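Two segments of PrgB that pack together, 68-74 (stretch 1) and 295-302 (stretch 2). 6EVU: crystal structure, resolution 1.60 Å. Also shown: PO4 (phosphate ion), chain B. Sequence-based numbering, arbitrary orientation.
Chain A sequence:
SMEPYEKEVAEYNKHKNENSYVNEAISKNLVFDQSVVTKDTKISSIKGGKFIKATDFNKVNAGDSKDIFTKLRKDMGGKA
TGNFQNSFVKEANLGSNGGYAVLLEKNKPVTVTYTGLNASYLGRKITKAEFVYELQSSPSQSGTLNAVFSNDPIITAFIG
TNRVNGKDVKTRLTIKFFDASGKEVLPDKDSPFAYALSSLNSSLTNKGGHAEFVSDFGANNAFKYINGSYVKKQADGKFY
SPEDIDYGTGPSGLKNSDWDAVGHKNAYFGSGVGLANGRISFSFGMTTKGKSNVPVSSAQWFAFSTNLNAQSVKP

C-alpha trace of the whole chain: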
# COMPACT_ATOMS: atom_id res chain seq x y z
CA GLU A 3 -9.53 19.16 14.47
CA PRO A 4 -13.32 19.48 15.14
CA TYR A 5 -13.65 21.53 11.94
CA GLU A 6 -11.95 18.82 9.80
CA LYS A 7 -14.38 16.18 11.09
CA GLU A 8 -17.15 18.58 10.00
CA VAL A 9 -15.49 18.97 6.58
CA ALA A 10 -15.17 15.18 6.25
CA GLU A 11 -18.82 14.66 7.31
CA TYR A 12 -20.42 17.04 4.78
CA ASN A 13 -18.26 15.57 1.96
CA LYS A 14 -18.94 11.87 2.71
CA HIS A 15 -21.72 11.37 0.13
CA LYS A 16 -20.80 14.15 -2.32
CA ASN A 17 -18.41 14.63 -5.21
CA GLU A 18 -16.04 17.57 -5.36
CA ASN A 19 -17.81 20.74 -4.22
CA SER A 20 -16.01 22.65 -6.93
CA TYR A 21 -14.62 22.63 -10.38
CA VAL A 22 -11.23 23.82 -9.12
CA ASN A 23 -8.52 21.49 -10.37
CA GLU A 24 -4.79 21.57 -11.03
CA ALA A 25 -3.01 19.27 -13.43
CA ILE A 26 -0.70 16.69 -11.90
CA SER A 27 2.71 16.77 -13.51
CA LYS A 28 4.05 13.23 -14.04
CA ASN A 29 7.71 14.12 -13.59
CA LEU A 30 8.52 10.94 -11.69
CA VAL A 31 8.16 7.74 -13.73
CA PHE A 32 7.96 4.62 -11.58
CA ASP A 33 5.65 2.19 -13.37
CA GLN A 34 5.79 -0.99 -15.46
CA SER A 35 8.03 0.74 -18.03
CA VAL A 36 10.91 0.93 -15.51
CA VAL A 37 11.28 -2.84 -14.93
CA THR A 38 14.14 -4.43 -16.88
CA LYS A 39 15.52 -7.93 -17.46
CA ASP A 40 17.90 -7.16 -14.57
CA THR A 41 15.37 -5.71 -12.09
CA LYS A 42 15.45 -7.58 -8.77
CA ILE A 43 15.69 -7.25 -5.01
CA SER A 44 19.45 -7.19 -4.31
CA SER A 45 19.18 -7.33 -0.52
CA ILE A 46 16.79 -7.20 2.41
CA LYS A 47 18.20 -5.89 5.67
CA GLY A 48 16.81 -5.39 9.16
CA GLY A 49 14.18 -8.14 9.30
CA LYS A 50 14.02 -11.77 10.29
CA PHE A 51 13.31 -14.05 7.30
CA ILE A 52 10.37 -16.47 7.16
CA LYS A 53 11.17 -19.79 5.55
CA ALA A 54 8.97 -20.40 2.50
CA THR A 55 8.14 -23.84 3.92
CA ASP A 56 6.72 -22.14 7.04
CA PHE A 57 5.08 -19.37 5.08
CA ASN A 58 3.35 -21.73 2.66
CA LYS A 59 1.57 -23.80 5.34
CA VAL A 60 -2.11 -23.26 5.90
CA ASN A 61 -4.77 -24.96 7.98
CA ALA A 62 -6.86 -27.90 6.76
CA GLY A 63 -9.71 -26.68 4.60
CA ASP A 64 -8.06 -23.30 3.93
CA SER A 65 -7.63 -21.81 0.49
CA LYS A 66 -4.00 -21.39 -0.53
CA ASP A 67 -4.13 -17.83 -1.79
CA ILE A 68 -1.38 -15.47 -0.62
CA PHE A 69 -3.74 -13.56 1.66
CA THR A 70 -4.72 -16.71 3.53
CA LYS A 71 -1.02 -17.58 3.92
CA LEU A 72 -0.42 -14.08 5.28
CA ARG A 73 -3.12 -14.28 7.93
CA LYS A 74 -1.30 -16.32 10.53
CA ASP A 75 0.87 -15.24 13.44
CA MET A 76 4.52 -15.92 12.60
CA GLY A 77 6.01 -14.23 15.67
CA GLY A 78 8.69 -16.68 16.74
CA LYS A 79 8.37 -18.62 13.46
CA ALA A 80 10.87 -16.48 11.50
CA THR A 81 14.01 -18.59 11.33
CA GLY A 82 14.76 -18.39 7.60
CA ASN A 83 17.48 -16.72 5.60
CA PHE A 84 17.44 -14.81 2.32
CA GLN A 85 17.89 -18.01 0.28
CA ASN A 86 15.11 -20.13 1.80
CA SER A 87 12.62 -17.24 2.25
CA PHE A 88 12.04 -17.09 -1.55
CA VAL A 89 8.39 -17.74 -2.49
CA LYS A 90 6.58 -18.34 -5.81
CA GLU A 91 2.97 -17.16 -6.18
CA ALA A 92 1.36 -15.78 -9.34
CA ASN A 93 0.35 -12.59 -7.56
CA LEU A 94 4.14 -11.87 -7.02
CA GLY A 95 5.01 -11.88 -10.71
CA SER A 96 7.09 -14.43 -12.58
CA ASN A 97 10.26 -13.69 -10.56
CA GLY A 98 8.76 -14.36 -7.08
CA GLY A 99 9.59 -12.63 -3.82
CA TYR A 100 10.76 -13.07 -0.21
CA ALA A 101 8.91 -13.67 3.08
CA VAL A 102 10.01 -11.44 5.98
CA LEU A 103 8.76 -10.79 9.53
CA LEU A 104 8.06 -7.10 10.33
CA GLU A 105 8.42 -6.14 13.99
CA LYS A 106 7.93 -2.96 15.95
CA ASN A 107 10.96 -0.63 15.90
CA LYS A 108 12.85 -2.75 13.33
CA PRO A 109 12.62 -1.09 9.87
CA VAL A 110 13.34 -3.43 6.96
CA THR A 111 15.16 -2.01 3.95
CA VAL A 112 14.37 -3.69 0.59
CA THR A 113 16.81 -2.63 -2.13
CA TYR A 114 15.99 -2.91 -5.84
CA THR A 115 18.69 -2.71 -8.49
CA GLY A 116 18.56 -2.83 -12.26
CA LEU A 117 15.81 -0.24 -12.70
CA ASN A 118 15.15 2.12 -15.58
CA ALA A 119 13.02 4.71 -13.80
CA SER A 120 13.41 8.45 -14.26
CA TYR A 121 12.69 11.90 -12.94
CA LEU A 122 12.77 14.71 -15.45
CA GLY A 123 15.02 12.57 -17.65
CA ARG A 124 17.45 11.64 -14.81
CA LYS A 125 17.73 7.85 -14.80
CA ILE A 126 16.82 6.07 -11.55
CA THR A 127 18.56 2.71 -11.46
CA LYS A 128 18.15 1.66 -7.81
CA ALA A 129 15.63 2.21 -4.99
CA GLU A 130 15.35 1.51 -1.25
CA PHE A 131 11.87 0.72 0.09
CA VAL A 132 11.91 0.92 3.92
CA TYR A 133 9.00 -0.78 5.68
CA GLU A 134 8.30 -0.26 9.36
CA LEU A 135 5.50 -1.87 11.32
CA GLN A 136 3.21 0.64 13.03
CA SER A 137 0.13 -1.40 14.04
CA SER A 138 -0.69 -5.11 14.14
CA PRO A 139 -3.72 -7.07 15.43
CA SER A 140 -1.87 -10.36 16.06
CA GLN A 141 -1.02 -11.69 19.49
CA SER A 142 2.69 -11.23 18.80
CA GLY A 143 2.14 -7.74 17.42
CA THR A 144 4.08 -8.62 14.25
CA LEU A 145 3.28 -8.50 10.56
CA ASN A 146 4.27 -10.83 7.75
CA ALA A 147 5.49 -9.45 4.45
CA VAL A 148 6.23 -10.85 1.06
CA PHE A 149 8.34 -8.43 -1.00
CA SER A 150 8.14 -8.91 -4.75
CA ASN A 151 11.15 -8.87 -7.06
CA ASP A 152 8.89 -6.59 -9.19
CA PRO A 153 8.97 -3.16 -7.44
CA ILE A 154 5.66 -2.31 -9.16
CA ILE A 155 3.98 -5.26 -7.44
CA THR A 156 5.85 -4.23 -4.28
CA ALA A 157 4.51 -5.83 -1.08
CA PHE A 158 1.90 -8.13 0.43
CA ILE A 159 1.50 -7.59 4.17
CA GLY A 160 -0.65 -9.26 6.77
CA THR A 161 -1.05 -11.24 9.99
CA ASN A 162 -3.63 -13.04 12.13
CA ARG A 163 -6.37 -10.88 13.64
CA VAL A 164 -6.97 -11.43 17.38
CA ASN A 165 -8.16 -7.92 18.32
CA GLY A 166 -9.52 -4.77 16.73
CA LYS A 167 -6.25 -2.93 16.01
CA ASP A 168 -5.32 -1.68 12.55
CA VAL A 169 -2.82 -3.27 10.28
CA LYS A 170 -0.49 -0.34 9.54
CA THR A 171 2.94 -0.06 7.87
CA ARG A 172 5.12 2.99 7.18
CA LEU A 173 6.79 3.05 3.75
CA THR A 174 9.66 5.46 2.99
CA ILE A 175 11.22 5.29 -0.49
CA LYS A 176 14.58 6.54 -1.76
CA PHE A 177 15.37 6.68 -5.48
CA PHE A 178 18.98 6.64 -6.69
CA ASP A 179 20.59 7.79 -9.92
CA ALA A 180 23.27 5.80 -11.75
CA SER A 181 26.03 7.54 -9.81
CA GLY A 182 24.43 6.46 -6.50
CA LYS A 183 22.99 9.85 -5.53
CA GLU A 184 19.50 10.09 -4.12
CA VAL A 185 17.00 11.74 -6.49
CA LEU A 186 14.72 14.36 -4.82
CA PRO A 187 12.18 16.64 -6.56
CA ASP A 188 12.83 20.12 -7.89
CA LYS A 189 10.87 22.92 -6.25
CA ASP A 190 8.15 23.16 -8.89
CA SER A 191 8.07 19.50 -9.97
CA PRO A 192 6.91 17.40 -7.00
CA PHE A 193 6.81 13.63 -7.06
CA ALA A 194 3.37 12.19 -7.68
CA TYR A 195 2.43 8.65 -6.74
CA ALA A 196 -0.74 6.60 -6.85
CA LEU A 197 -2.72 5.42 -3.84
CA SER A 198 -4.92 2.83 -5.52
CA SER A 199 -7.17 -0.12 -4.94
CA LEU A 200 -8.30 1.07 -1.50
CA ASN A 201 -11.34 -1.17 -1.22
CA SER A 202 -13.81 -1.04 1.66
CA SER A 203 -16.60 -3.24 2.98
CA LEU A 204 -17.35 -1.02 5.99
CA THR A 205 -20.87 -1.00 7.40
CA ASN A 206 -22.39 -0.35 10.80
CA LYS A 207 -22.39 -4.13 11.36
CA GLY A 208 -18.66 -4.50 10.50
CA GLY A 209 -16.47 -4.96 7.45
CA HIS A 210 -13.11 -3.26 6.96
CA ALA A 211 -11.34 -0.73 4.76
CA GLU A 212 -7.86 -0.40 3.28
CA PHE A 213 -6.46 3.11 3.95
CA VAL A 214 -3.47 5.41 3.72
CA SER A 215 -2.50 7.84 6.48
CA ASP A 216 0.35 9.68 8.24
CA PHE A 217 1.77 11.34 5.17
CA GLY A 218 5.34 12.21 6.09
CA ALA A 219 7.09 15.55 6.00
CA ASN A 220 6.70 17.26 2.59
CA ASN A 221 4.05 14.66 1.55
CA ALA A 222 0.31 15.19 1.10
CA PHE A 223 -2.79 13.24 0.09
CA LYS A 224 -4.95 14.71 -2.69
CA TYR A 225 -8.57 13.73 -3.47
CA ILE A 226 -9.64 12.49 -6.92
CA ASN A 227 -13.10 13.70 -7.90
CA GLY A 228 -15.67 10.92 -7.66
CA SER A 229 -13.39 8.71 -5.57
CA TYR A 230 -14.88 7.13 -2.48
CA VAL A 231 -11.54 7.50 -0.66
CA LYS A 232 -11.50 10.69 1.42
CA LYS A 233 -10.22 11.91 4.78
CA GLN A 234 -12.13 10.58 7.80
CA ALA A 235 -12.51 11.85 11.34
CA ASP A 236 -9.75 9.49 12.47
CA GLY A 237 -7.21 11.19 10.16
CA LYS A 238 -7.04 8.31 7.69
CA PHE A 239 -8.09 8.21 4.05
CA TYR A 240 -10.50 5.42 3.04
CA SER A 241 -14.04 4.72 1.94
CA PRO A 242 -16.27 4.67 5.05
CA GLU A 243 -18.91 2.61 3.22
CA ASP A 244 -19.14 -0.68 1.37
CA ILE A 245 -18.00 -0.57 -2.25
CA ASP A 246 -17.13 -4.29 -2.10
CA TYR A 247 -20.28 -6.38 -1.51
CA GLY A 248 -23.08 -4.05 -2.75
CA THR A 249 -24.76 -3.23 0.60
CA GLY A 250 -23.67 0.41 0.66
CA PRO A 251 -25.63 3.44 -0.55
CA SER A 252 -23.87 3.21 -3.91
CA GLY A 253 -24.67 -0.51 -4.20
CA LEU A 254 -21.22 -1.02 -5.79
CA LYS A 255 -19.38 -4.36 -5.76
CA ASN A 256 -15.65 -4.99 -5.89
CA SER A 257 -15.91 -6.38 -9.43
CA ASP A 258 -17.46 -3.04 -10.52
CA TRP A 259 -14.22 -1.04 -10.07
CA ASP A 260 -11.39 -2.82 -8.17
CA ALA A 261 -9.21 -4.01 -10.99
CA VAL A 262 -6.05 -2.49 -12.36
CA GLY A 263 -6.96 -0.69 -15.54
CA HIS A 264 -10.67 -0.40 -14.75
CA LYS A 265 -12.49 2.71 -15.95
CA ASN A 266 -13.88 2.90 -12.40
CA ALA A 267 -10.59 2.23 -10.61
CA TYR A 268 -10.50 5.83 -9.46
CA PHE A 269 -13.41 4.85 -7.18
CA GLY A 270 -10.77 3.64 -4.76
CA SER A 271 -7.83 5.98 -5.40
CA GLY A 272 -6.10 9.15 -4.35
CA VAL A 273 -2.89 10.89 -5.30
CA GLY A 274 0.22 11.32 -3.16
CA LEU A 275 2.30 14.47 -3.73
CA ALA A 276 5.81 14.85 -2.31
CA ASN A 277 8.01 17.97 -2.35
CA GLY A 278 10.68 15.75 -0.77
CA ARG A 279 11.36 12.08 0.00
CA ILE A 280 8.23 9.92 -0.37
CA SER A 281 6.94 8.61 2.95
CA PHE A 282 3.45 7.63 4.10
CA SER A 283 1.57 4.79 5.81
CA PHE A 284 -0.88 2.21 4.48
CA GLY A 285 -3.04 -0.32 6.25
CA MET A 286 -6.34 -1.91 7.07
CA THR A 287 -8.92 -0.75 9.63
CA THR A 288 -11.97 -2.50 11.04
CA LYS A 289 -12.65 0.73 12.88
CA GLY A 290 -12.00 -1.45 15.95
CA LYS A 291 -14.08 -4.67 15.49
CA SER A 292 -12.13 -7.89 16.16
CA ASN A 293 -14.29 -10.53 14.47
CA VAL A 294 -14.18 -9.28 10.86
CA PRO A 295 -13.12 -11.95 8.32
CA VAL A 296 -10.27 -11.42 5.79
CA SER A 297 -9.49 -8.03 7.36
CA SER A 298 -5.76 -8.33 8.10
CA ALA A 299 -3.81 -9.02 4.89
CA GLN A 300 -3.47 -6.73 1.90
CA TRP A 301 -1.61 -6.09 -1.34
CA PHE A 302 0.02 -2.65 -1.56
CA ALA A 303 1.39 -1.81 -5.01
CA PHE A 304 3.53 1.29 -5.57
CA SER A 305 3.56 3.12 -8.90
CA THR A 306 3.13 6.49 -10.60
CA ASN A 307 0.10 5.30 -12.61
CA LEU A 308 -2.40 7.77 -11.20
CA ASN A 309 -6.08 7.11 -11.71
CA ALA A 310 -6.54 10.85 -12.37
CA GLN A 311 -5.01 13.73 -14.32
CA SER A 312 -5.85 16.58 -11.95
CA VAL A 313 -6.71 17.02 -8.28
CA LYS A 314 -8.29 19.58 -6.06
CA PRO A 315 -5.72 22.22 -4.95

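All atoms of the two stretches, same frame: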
# COMPACT_ATOMS: atom_id res chain seq x y z
N ILE A 68 -2.41 -16.17 -1.39
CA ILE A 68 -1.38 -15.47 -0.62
C ILE A 68 -1.95 -14.78 0.60
O ILE A 68 -1.27 -14.64 1.64
CB ILE A 68 -0.59 -14.50 -1.54
CG1 ILE A 68 0.68 -14.04 -0.80
CG2 ILE A 68 -1.50 -13.32 -2.06
CD1 ILE A 68 1.71 -13.46 -1.73
N PHE A 69 -3.20 -14.27 0.51
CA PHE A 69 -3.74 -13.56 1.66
C PHE A 69 -3.98 -14.52 2.80
O PHE A 69 -3.79 -14.16 3.97
CB PHE A 69 -5.03 -12.82 1.26
CG PHE A 69 -4.84 -11.87 0.09
CD1 PHE A 69 -4.20 -10.66 0.28
CD2 PHE A 69 -5.30 -12.20 -1.18
CE1 PHE A 69 -3.98 -9.80 -0.75
CE2 PHE A 69 -5.11 -11.33 -2.26
CZ PHE A 69 -4.44 -10.12 -2.03
N THR A 70 -4.48 -15.72 2.49
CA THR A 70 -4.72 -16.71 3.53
C THR A 70 -3.40 -17.10 4.18
O THR A 70 -3.32 -17.19 5.40
CB THR A 70 -5.45 -17.91 2.95
OG1 THR A 70 -6.77 -17.49 2.53
CG2 THR A 70 -5.62 -19.01 4.02
N LYS A 71 -2.35 -17.29 3.37
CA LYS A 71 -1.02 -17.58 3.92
C LYS A 71 -0.52 -16.46 4.83
O LYS A 71 0.16 -16.73 5.84
CB LYS A 71 -0.03 -17.83 2.78
CG LYS A 71 -0.33 -19.14 2.05
CD LYS A 71 0.63 -19.31 0.86
CE LYS A 71 0.35 -20.62 0.10
NZ LYS A 71 1.40 -20.76 -0.98
N LEU A 72 -0.81 -15.22 4.48
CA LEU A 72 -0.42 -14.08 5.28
C LEU A 72 -1.10 -14.00 6.63
O LEU A 72 -0.51 -13.56 7.58
CB LEU A 72 -0.62 -12.78 4.52
CG LEU A 72 0.42 -12.50 3.46
CD1 LEU A 72 -0.05 -11.42 2.52
CD2 LEU A 72 1.74 -12.13 4.09
N ARG A 73 -2.37 -14.41 6.70
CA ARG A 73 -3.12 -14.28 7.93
C ARG A 73 -2.92 -15.36 8.98
O ARG A 73 -3.82 -16.08 9.34
CB ARG A 73 -4.61 -14.13 7.61
CG ARG A 73 -4.96 -12.88 6.86
CD ARG A 73 -6.46 -12.68 6.75
NE ARG A 73 -7.06 -13.87 6.20
CZ ARG A 73 -7.30 -14.06 4.91
NH1 ARG A 73 -7.05 -13.12 4.03
NH2 ARG A 73 -7.82 -15.19 4.52
N LYS A 74 -1.70 -15.44 9.46
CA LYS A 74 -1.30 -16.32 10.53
C LYS A 74 -0.23 -15.58 11.32
O LYS A 74 0.44 -14.70 10.81
CB LYS A 74 -0.86 -17.69 10.04
CG LYS A 74 0.34 -17.74 9.14
CD LYS A 74 0.76 -19.18 8.89
CE LYS A 74 1.74 -19.30 7.73
NZ LYS A 74 1.05 -19.20 6.44
N PRO A 295 -13.91 -11.07 9.19
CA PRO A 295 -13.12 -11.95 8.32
C PRO A 295 -12.28 -11.19 7.29
O PRO A 295 -12.61 -10.07 6.88
CB PRO A 295 -14.18 -12.82 7.63
CG PRO A 295 -15.47 -12.53 8.35
CD PRO A 295 -15.34 -11.13 8.86
N VAL A 296 -11.19 -11.85 6.85
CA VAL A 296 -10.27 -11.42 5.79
C VAL A 296 -9.96 -9.93 5.88
O VAL A 296 -9.92 -9.23 4.87
CB VAL A 296 -10.78 -11.83 4.38
CG1 VAL A 296 -10.84 -13.34 4.29
CG2 VAL A 296 -12.14 -11.23 4.02
N SER A 297 -9.67 -9.46 7.10
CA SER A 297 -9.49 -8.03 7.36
C SER A 297 -8.09 -7.69 7.87
O SER A 297 -7.91 -6.64 8.52
CB SER A 297 -10.55 -7.54 8.36
OG SER A 297 -10.35 -8.12 9.65
N SER A 298 -7.09 -8.56 7.59
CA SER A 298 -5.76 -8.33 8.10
C SER A 298 -4.63 -8.74 7.14
O SER A 298 -3.48 -8.88 7.58
CB SER A 298 -5.55 -9.03 9.49
OG SER A 298 -5.98 -10.41 9.44
N ALA A 299 -4.90 -8.90 5.85
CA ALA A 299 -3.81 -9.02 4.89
C ALA A 299 -4.17 -8.25 3.63
O ALA A 299 -5.32 -8.30 3.18
CB ALA A 299 -3.55 -10.48 4.52
N GLN A 300 -3.17 -7.58 3.04
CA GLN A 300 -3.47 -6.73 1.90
C GLN A 300 -2.31 -6.76 0.91
O GLN A 300 -1.18 -7.12 1.23
CB GLN A 300 -3.72 -5.27 2.36
CG GLN A 300 -2.43 -4.58 2.77
CD GLN A 300 -2.70 -3.28 3.54
OE1 GLN A 300 -2.31 -3.11 4.68
NE2 GLN A 300 -3.34 -2.35 2.87
N TRP A 301 -2.63 -6.32 -0.32
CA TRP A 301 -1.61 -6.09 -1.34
C TRP A 301 -1.47 -4.59 -1.49
O TRP A 301 -2.47 -3.91 -1.72
CB TRP A 301 -2.08 -6.73 -2.66
CG TRP A 301 -1.19 -6.40 -3.84
CD1 TRP A 301 0.12 -6.10 -3.80
CD2 TRP A 301 -1.57 -6.34 -5.23
NE1 TRP A 301 0.61 -5.83 -5.05
CE2 TRP A 301 -0.41 -5.97 -5.95
CE3 TRP A 301 -2.79 -6.51 -5.92
CZ2 TRP A 301 -0.44 -5.81 -7.36
CZ3 TRP A 301 -2.80 -6.38 -7.31
CH2 TRP A 301 -1.64 -6.00 -8.00
N PHE A 302 -0.25 -4.07 -1.34
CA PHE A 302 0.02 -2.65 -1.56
C PHE A 302 1.00 -2.55 -2.72
O PHE A 302 2.17 -2.88 -2.57
CB PHE A 302 0.58 -1.92 -0.34
CG PHE A 302 0.69 -0.45 -0.62
CD1 PHE A 302 -0.48 0.34 -0.56
CD2 PHE A 302 1.84 0.08 -1.12
CE1 PHE A 302 -0.44 1.68 -0.87
CE2 PHE A 302 1.89 1.47 -1.48
CZ PHE A 302 0.75 2.24 -1.36
P PO4 B . -9.57 -14.87 8.96
O1 PO4 B . -10.57 -14.44 7.91
O2 PO4 B . -9.38 -13.70 9.93
O3 PO4 B . -10.16 -16.04 9.74
O4 PO4 B . -8.25 -15.35 8.44
O HOH W 1 -7.20 -10.10 4.19

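What lies at the apolar centre of this contact? The methyl group of Ala299, at the start of the strand, points toward the helix and is met there by three residues of stretch 1. Leu72 CB lies 3.7 Å from Ala299 CB, Arg73 CG lies 3.6 Å from the same methyl carbon, Ala299 CB, and the carbonyl oxygen Phe69 O sits 3.7 Å from Ala299 CB. Phe69 and Leu72 lie in the helix and Arg73 just after it, spaced so that all three reach the same methyl. The CA atoms of Phe69 and Ala299 are 5.6 Å apart, the nearest CA pair across the two stretches.

How does Phe69 extend the apolar surface along the strand? Its CA-to-CB bond points sideways, but with chi1 in the m well the end of the ring comes nearer to stretch 2. The ring meets the strand backbone with its edge: Phe69 CE1 is 3.8 Å from Gln300 C and 3.8 Å from Trp301 N. The same atom, Phe69 CE1, lies 4.1 Å from Trp301 CB, while the end of the Trp301 side chain leads away. The CA-to-CB bond of Gln300 points away, and its closest contact is made through the backbone carbon.

How does Arg73 lie along stretch 2? It is the first residue to leave helical phi/psi, although its amide still closes the helix with a hydrogen bond from Arg73 N to Phe69 O of 3.1 Å. From there its side chain runs along stretch 2, its aliphatic part covering Ala299 and placing Arg73 CD 3.6 Å from Ser298 OG. At the far end Val296 lies over one face of the guanidinium, with Val296 CG1 3.5 Å from Arg73 NH2.

What joins the two stretches at the polar edge, where no direct hydrogen bond crosses between them? A water and a phosphate do so. Water 1 accepts from Arg73 NH1, its oxygen 3.0 Å from that nitrogen, and donates to Ala299 O, with the water oxygen 2.8 Å from Ala299 O; it also donates a weak hydrogen bond to Val296 O, at 2.9 Å from the water oxygen. The phosphate, probably from the crystallisation liquor, lies at the guanidinium edge, where Arg73 NE donates to PO4 O4 at 2.9 Å. Val296 N donates to PO4 O1, also at 2.9 Å and nearly straight, with an angle of 172° at the hydrogen. Arg73 thus combines apolar packing along its chain with bridged polar links at its tip.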